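PDB 7AJ0: arylsulfatase from Pseudoalteromonas sp. MB47, which probably removes sulfate groups from the algal polysaccharide fucoidan by calcium-dependent hydrolysis of sulfate esters, working as a hexamer. Local coordinates for residues Q369-T383 with F400-G414. Numbering follows the deposited sequence.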
loop_
_atom_site.group_PDB
_atom_site.type_symbol
_atom_site.label_atom_id
_atom_site.label_comp_id
_atom_site.label_asym_id
_atom_site.label_seq_id
_atom_site.Cartn_x
_atom_site.Cartn_y
_atom_site.Cartn_z
ATOM N N GLN A 369 35.931 -11.487 21.748
ATOM C CA GLN A 369 35.893 -11.686 20.309
ATOM C C GLN A 369 34.490 -11.429 19.777
ATOM O O GLN A 369 33.508 -11.948 20.317
ATOM C CB GLN A 369 36.321 -13.106 19.942
ATOM C CG GLN A 369 37.796 -13.378 20.072
ATOM C CD GLN A 369 38.144 -14.790 19.653
ATOM O OE1 GLN A 369 38.267 -15.083 18.463
ATOM N NE2 GLN A 369 38.287 -15.680 20.629
ATOM N N VAL A 370 34.403 -10.632 18.717
ATOM C CA VAL A 370 33.180 -10.472 17.940
ATOM C C VAL A 370 33.510 -10.901 16.517
ATOM O O VAL A 370 34.376 -10.299 15.867
ATOM C CB VAL A 370 32.646 -9.034 17.980
ATOM C CG1 VAL A 370 31.236 -8.985 17.414
ATOM C CG2 VAL A 370 32.670 -8.498 19.401
ATOM N N ASN A 371 32.839 -11.947 16.043
ATOM C CA ASN A 371 33.165 -12.585 14.775
ATOM C C ASN A 371 31.902 -12.716 13.940
ATOM O O ASN A 371 30.899 -13.265 14.408
ATOM C CB ASN A 371 33.795 -13.961 15.009
ATOM C CG ASN A 371 34.547 -14.472 13.799
ATOM O OD1 ASN A 371 34.137 -14.254 12.660
ATOM N ND2 ASN A 371 35.660 -15.154 14.040
ATOM N N ASN A 372 31.957 -12.222 12.703
ATOM C CA ASN A 372 30.815 -12.230 11.801
ATOM C C ASN A 372 30.836 -13.417 10.842
ATOM O O ASN A 372 30.108 -13.412 9.844
ATOM C CB ASN A 372 30.766 -10.916 11.018
ATOM C CG ASN A 372 29.386 -10.615 10.461
ATOM O OD1 ASN A 372 28.372 -11.014 11.032
ATOM N ND2 ASN A 372 29.343 -9.903 9.341
ATOM N N GLY A 373 31.647 -14.434 11.127
ATOM C CA GLY A 373 31.711 -15.590 10.252
ATOM C C GLY A 373 30.437 -16.413 10.293
ATOM O O GLY A 373 29.766 -16.520 11.318
ATOM N N LEU A 374 30.107 -17.011 9.152
ATOM C CA LEU A 374 28.849 -17.732 9.027
ATOM C C LEU A 374 28.858 -18.991 9.886
ATOM O O LEU A 374 29.829 -19.748 9.903
ATOM C CB LEU A 374 28.592 -18.107 7.569
ATOM C CG LEU A 374 28.419 -16.961 6.572
ATOM C CD1 LEU A 374 28.028 -17.522 5.204
ATOM C CD2 LEU A 374 27.393 -15.955 7.057
ATOM N N MET A 375 27.758 -19.213 10.605
ATOM C CA MET A 375 27.601 -20.414 11.413
ATOM C C MET A 375 26.124 -20.771 11.486
ATOM O O MET A 375 25.254 -19.902 11.392
ATOM C CB MET A 375 28.180 -20.231 12.818
ATOM C CG MET A 375 28.109 -21.489 13.666
ATOM S SD MET A 375 29.415 -21.596 14.899
ATOM C CE MET A 375 28.890 -23.044 15.818
ATOM N N ASP A 376 25.857 -22.063 11.661
ATOM C CA ASP A 376 24.521 -22.638 11.583
ATOM C C ASP A 376 24.250 -23.440 12.848
ATOM O O ASP A 376 25.171 -23.816 13.574
ATOM C CB ASP A 376 24.399 -23.533 10.332
ATOM C CG ASP A 376 22.961 -23.831 9.947
ATOM O OD1 ASP A 376 22.222 -24.422 10.763
ATOM O OD2 ASP A 376 22.571 -23.476 8.813
ATOM N N LEU A 377 22.966 -23.699 13.114
ATOM C CA LEU A 377 22.625 -24.593 14.217
ATOM C C LEU A 377 23.133 -26.009 13.963
ATOM O O LEU A 377 23.511 -26.712 14.908
ATOM C CB LEU A 377 21.115 -24.623 14.444
ATOM C CG LEU A 377 20.488 -23.476 15.238
ATOM C CD1 LEU A 377 18.979 -23.680 15.325
ATOM C CD2 LEU A 377 21.093 -23.355 16.625
ATOM N N THR A 378 23.138 -26.453 12.705
ATOM C CA THR A 378 23.702 -27.759 12.399
ATOM C C THR A 378 25.202 -27.807 12.672
ATOM O O THR A 378 25.753 -28.898 12.848
ATOM C CB THR A 378 23.439 -28.136 10.941
ATOM O OG1 THR A 378 24.006 -27.143 10.077
ATOM C CG2 THR A 378 21.946 -28.249 10.675
ATOM N N ASP A 379 25.869 -26.649 12.710
ATOM C CA ASP A 379 27.296 -26.629 13.009
ATOM C C ASP A 379 27.564 -26.932 14.479
ATOM O O ASP A 379 28.626 -27.468 14.814
ATOM C CB ASP A 379 27.895 -25.275 12.626
ATOM C CG ASP A 379 27.822 -25.005 11.134
ATOM O OD1 ASP A 379 27.601 -25.963 10.364
ATOM O OD2 ASP A 379 27.995 -23.834 10.730
ATOM N N ILE A 380 26.629 -26.591 15.366
ATOM C CA ILE A 380 26.769 -26.978 16.767
ATOM C C ILE A 380 26.738 -28.496 16.890
ATOM O O ILE A 380 27.536 -29.098 17.620
ATOM C CB ILE A 380 25.670 -26.322 17.621
ATOM C CG1 ILE A 380 25.776 -24.797 17.542
ATOM C CG2 ILE A 380 25.772 -26.795 19.066
ATOM C CD1 ILE A 380 24.560 -24.063 18.085
ATOM N N TYR A 381 25.810 -29.136 16.175
ATOM C CA TYR A 381 25.740 -30.592 16.156
ATOM C C TYR A 381 27.053 -31.196 15.680
ATOM O O TYR A 381 27.635 -32.054 16.353
ATOM C CB TYR A 381 24.574 -31.017 15.258
ATOM C CG TYR A 381 24.508 -32.484 14.907
ATOM C CD1 TYR A 381 25.276 -33.006 13.874
ATOM C CD2 TYR A 381 23.649 -33.338 15.580
ATOM C CE1 TYR A 381 25.207 -34.338 13.540
ATOM C CE2 TYR A 381 23.573 -34.674 15.252
ATOM C CZ TYR A 381 24.353 -35.168 14.232
ATOM O OH TYR A 381 24.284 -36.501 13.902
ATOM N N MET A 382 27.543 -30.749 14.522
ATOM C CA MET A 382 28.748 -31.342 13.952
ATOM C C MET A 382 29.983 -30.999 14.774
ATOM O O MET A 382 30.908 -31.813 14.869
ATOM C CB MET A 382 28.923 -30.875 12.508
ATOM C CG MET A 382 29.740 -31.825 11.646
ATOM S SD MET A 382 28.992 -33.462 11.510
ATOM C CE MET A 382 27.532 -33.113 10.533
ATOM N N THR A 383 30.021 -29.803 15.363
ATOM C CA THR A 383 31.109 -29.455 16.271
ATOM C C THR A 383 31.086 -30.345 17.509
ATOM O O THR A 383 32.133 -30.816 17.966
ATOM C CB THR A 383 31.003 -27.978 16.659
ATOM O OG1 THR A 383 31.073 -27.164 15.477
ATOM C CG2 THR A 383 32.117 -27.579 17.614
ATOM N N PHE A 400 24.582 -34.719 5.368
ATOM C CA PHE A 400 24.642 -33.922 6.588
ATOM C C PHE A 400 25.059 -32.501 6.240
ATOM O O PHE A 400 26.102 -32.286 5.614
ATOM C CB PHE A 400 25.601 -34.550 7.595
ATOM C CG PHE A 400 25.030 -35.748 8.288
ATOM C CD1 PHE A 400 24.309 -35.604 9.459
ATOM C CD2 PHE A 400 25.194 -37.017 7.759
ATOM C CE1 PHE A 400 23.772 -36.701 10.097
ATOM C CE2 PHE A 400 24.658 -38.119 8.392
ATOM C CZ PHE A 400 23.946 -37.961 9.563
ATOM N N ASP A 401 24.238 -31.537 6.649
ATOM C CA ASP A 401 24.465 -30.135 6.336
ATOM C C ASP A 401 25.393 -29.445 7.322
ATOM O O ASP A 401 25.958 -28.396 6.989
ATOM C CB ASP A 401 23.123 -29.399 6.299
ATOM C CG ASP A 401 22.169 -29.983 5.277
ATOM O OD1 ASP A 401 22.399 -29.792 4.065
ATOM O OD2 ASP A 401 21.195 -30.652 5.683
ATOM N N GLY A 402 25.569 -30.006 8.514
ATOM C CA GLY A 402 26.403 -29.367 9.507
ATOM C C GLY A 402 27.876 -29.449 9.158
ATOM O O GLY A 402 28.337 -30.384 8.503
ATOM N N ILE A 403 28.620 -28.442 9.608
ATOM C CA ILE A 403 30.059 -28.355 9.397
ATOM C C ILE A 403 30.734 -28.221 10.754
ATOM O O ILE A 403 30.290 -27.435 11.599
ATOM C CB ILE A 403 30.429 -27.167 8.488
ATOM C CG1 ILE A 403 29.790 -27.338 7.108
ATOM C CG2 ILE A 403 31.941 -27.037 8.386
ATOM C CD1 ILE A 403 29.787 -26.073 6.273
ATOM N N ASP A 404 31.799 -28.991 10.963
ATOM C CA ASP A 404 32.599 -28.861 12.174
ATOM C C ASP A 404 33.262 -27.490 12.207
ATOM O O ASP A 404 34.011 -27.134 11.294
ATOM C CB ASP A 404 33.649 -29.968 12.222
ATOM C CG ASP A 404 34.591 -29.832 13.405
ATOM O OD1 ASP A 404 34.215 -29.171 14.396
ATOM O OD2 ASP A 404 35.711 -30.381 13.339
ATOM N N GLN A 405 32.982 -26.717 13.258
ATOM C CA GLN A 405 33.500 -25.362 13.395
ATOM C C GLN A 405 34.495 -25.231 14.545
ATOM O O GLN A 405 34.760 -24.117 15.007
ATOM C CB GLN A 405 32.346 -24.374 13.592
ATOM C CG GLN A 405 31.408 -24.249 12.401
ATOM C CD GLN A 405 31.972 -23.373 11.300
ATOM O OE1 GLN A 405 33.182 -23.171 11.209
ATOM N NE2 GLN A 405 31.093 -22.837 10.460
ATOM N N THR A 406 35.051 -26.347 15.019
ATOM C CA THR A 406 35.994 -26.280 16.131
ATOM C C THR A 406 37.179 -25.381 15.797
ATOM O O THR A 406 37.640 -24.609 16.646
ATOM C CB THR A 406 36.469 -27.686 16.498
ATOM O OG1 THR A 406 35.359 -28.452 16.987
ATOM C CG2 THR A 406 37.550 -27.628 17.564
ATOM N N ALA A 407 37.687 -25.465 14.563
ATOM C CA ALA A 407 38.773 -24.589 14.140
ATOM C C ALA A 407 38.340 -23.130 14.065
ATOM O O ALA A 407 39.189 -22.235 14.135
ATOM C CB ALA A 407 39.307 -25.035 12.778
ATOM N N PHE A 408 37.042 -22.874 13.916
ATOM C CA PHE A 408 36.534 -21.506 13.879
ATOM C C PHE A 408 36.353 -20.948 15.284
ATOM O O PHE A 408 36.717 -19.796 15.548
ATOM C CB PHE A 408 35.222 -21.490 13.090
ATOM C CG PHE A 408 34.476 -20.189 13.146
ATOM C CD1 PHE A 408 35.078 -19.002 12.762
ATOM C CD2 PHE A 408 33.148 -20.162 13.548
ATOM C CE1 PHE A 408 34.378 -17.808 12.801
ATOM C CE2 PHE A 408 32.442 -18.973 13.587
ATOM C CZ PHE A 408 33.057 -17.794 13.212
ATOM N N LEU A 409 35.828 -21.761 16.205
ATOM C CA LEU A 409 35.539 -21.283 17.550
ATOM C C LEU A 409 36.788 -21.173 18.418
ATOM O O LEU A 409 36.822 -20.346 19.336
ATOM C CB LEU A 409 34.528 -22.211 18.229
ATOM C CG LEU A 409 33.123 -22.264 17.632
ATOM C CD1 LEU A 409 32.293 -23.350 18.303
ATOM C CD2 LEU A 409 32.431 -20.917 17.757
ATOM N N LEU A 410 37.811 -21.986 18.158
ATOM C CA LEU A 410 38.995 -22.033 19.006
ATOM C C LEU A 410 40.162 -21.219 18.459
ATOM O O LEU A 410 41.224 -21.189 19.088
ATOM C CB LEU A 410 39.443 -23.485 19.208
ATOM C CG LEU A 410 38.403 -24.433 19.803
ATOM C CD1 LEU A 410 39.002 -25.811 20.024
ATOM C CD2 LEU A 410 37.848 -23.881 21.100
ATOM N N ALA A 411 39.995 -20.563 17.316
ATOM C CA ALA A 411 41.025 -19.704 16.750
ATOM C C ALA A 411 40.727 -18.247 17.081
ATOM O O ALA A 411 39.578 -17.804 17.003
ATOM C CB ALA A 411 41.115 -19.883 15.233
ATOM N N ASP A 412 41.767 -17.507 17.458
ATOM C CA ASP A 412 41.620 -16.076 17.693
ATOM C C ASP A 412 41.231 -15.377 16.398
ATOM O O ASP A 412 41.985 -15.400 15.419
ATOM C CB ASP A 412 42.919 -15.491 18.245
ATOM C CG ASP A 412 43.166 -15.874 19.693
ATOM O OD1 ASP A 412 42.231 -16.391 20.343
ATOM O OD2 ASP A 412 44.296 -15.661 20.183
ATOM N N ASN A 413 40.052 -14.760 16.391
ATOM C CA ASN A 413 39.529 -14.076 15.210
ATOM C C ASN A 413 39.597 -14.986 13.987
ATOM O O ASN A 413 40.020 -14.587 12.900
ATOM C CB ASN A 413 40.282 -12.771 14.966
ATOM C CG ASN A 413 40.499 -11.986 16.240
ATOM O OD1 ASN A 413 39.560 -11.426 16.806
ATOM N ND2 ASN A 413 41.744 -11.943 16.702
ATOM N N GLY A 414 39.176 -16.231 14.179
ATOM C CA GLY A 414 39.269 -17.205 13.118
ATOM C C GLY A 414 38.241 -16.976 12.029
ATOM O O GLY A 414 37.231 -16.294 12.206
HETATM O O HOH W 1 38.510 -18.164 19.744
HETATM O O HOH W 2 36.954 -9.611 17.828
HETATM O O HOH W 3 36.795 -11.999 15.621
#
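Asp379 and Gln405 meet where helix 377-387 lies against the loop of 400-414, and most bonds here run from side chain to backbone. Asp379 OD1 accepts from Ile403 N at 2.8 Å, on its anti side, and also forms a salt bridge with Arg418. Asp379 OD2 is held from opposite faces of the carboxylate: Gln405 NE2 donates at 3.3 Å, nearly straight at 170°, and Asp376 N closes the capping box. N-cap Asp376 takes Thr378 N on its OD1. The Gln405 amide also pairs with Arg417. Thr383 OG1 accepts from Gln405 N at 3.0 Å and gives its own proton to Asp379 O. Its chi1 of -59° keeps OG1 beside the backbone N, while CG2 rests against Thr406 OG1. Gly402 CA makes a CA-H...O contact with Thr378 O at 3.4 Å.

On strand 369-371, Asn371 ND2 donates to Gly414 O at 2.7 Å, on a lone pair and in both planes. Asn371 OD1 makes an Asx turn with Gly373 N. Extended Gln369 takes Asn413 N on OE1 at 2.8 Å, from above the amide plane. A water accepts from Gln369 NE2 and lies within bonding distance of Leu409 O.

Apolar contacts add to this. Met375 SD sits at the edge of the Phe408 ring, 5.4 Å from its centroid, a Met-aromatic contact. By the helix, bent Met382 brings CE to Phe400 CB at 3.8 Å.

Strand 369-371 pairs in parallel with strand 91-97 of the large mixed sheet of this sulfatase (alkaline phosphatase clan). The contact thus ties sheet and helix to the loop. The buried Asp379 carboxylate, among several donors and Arg418, is probably kept ionised.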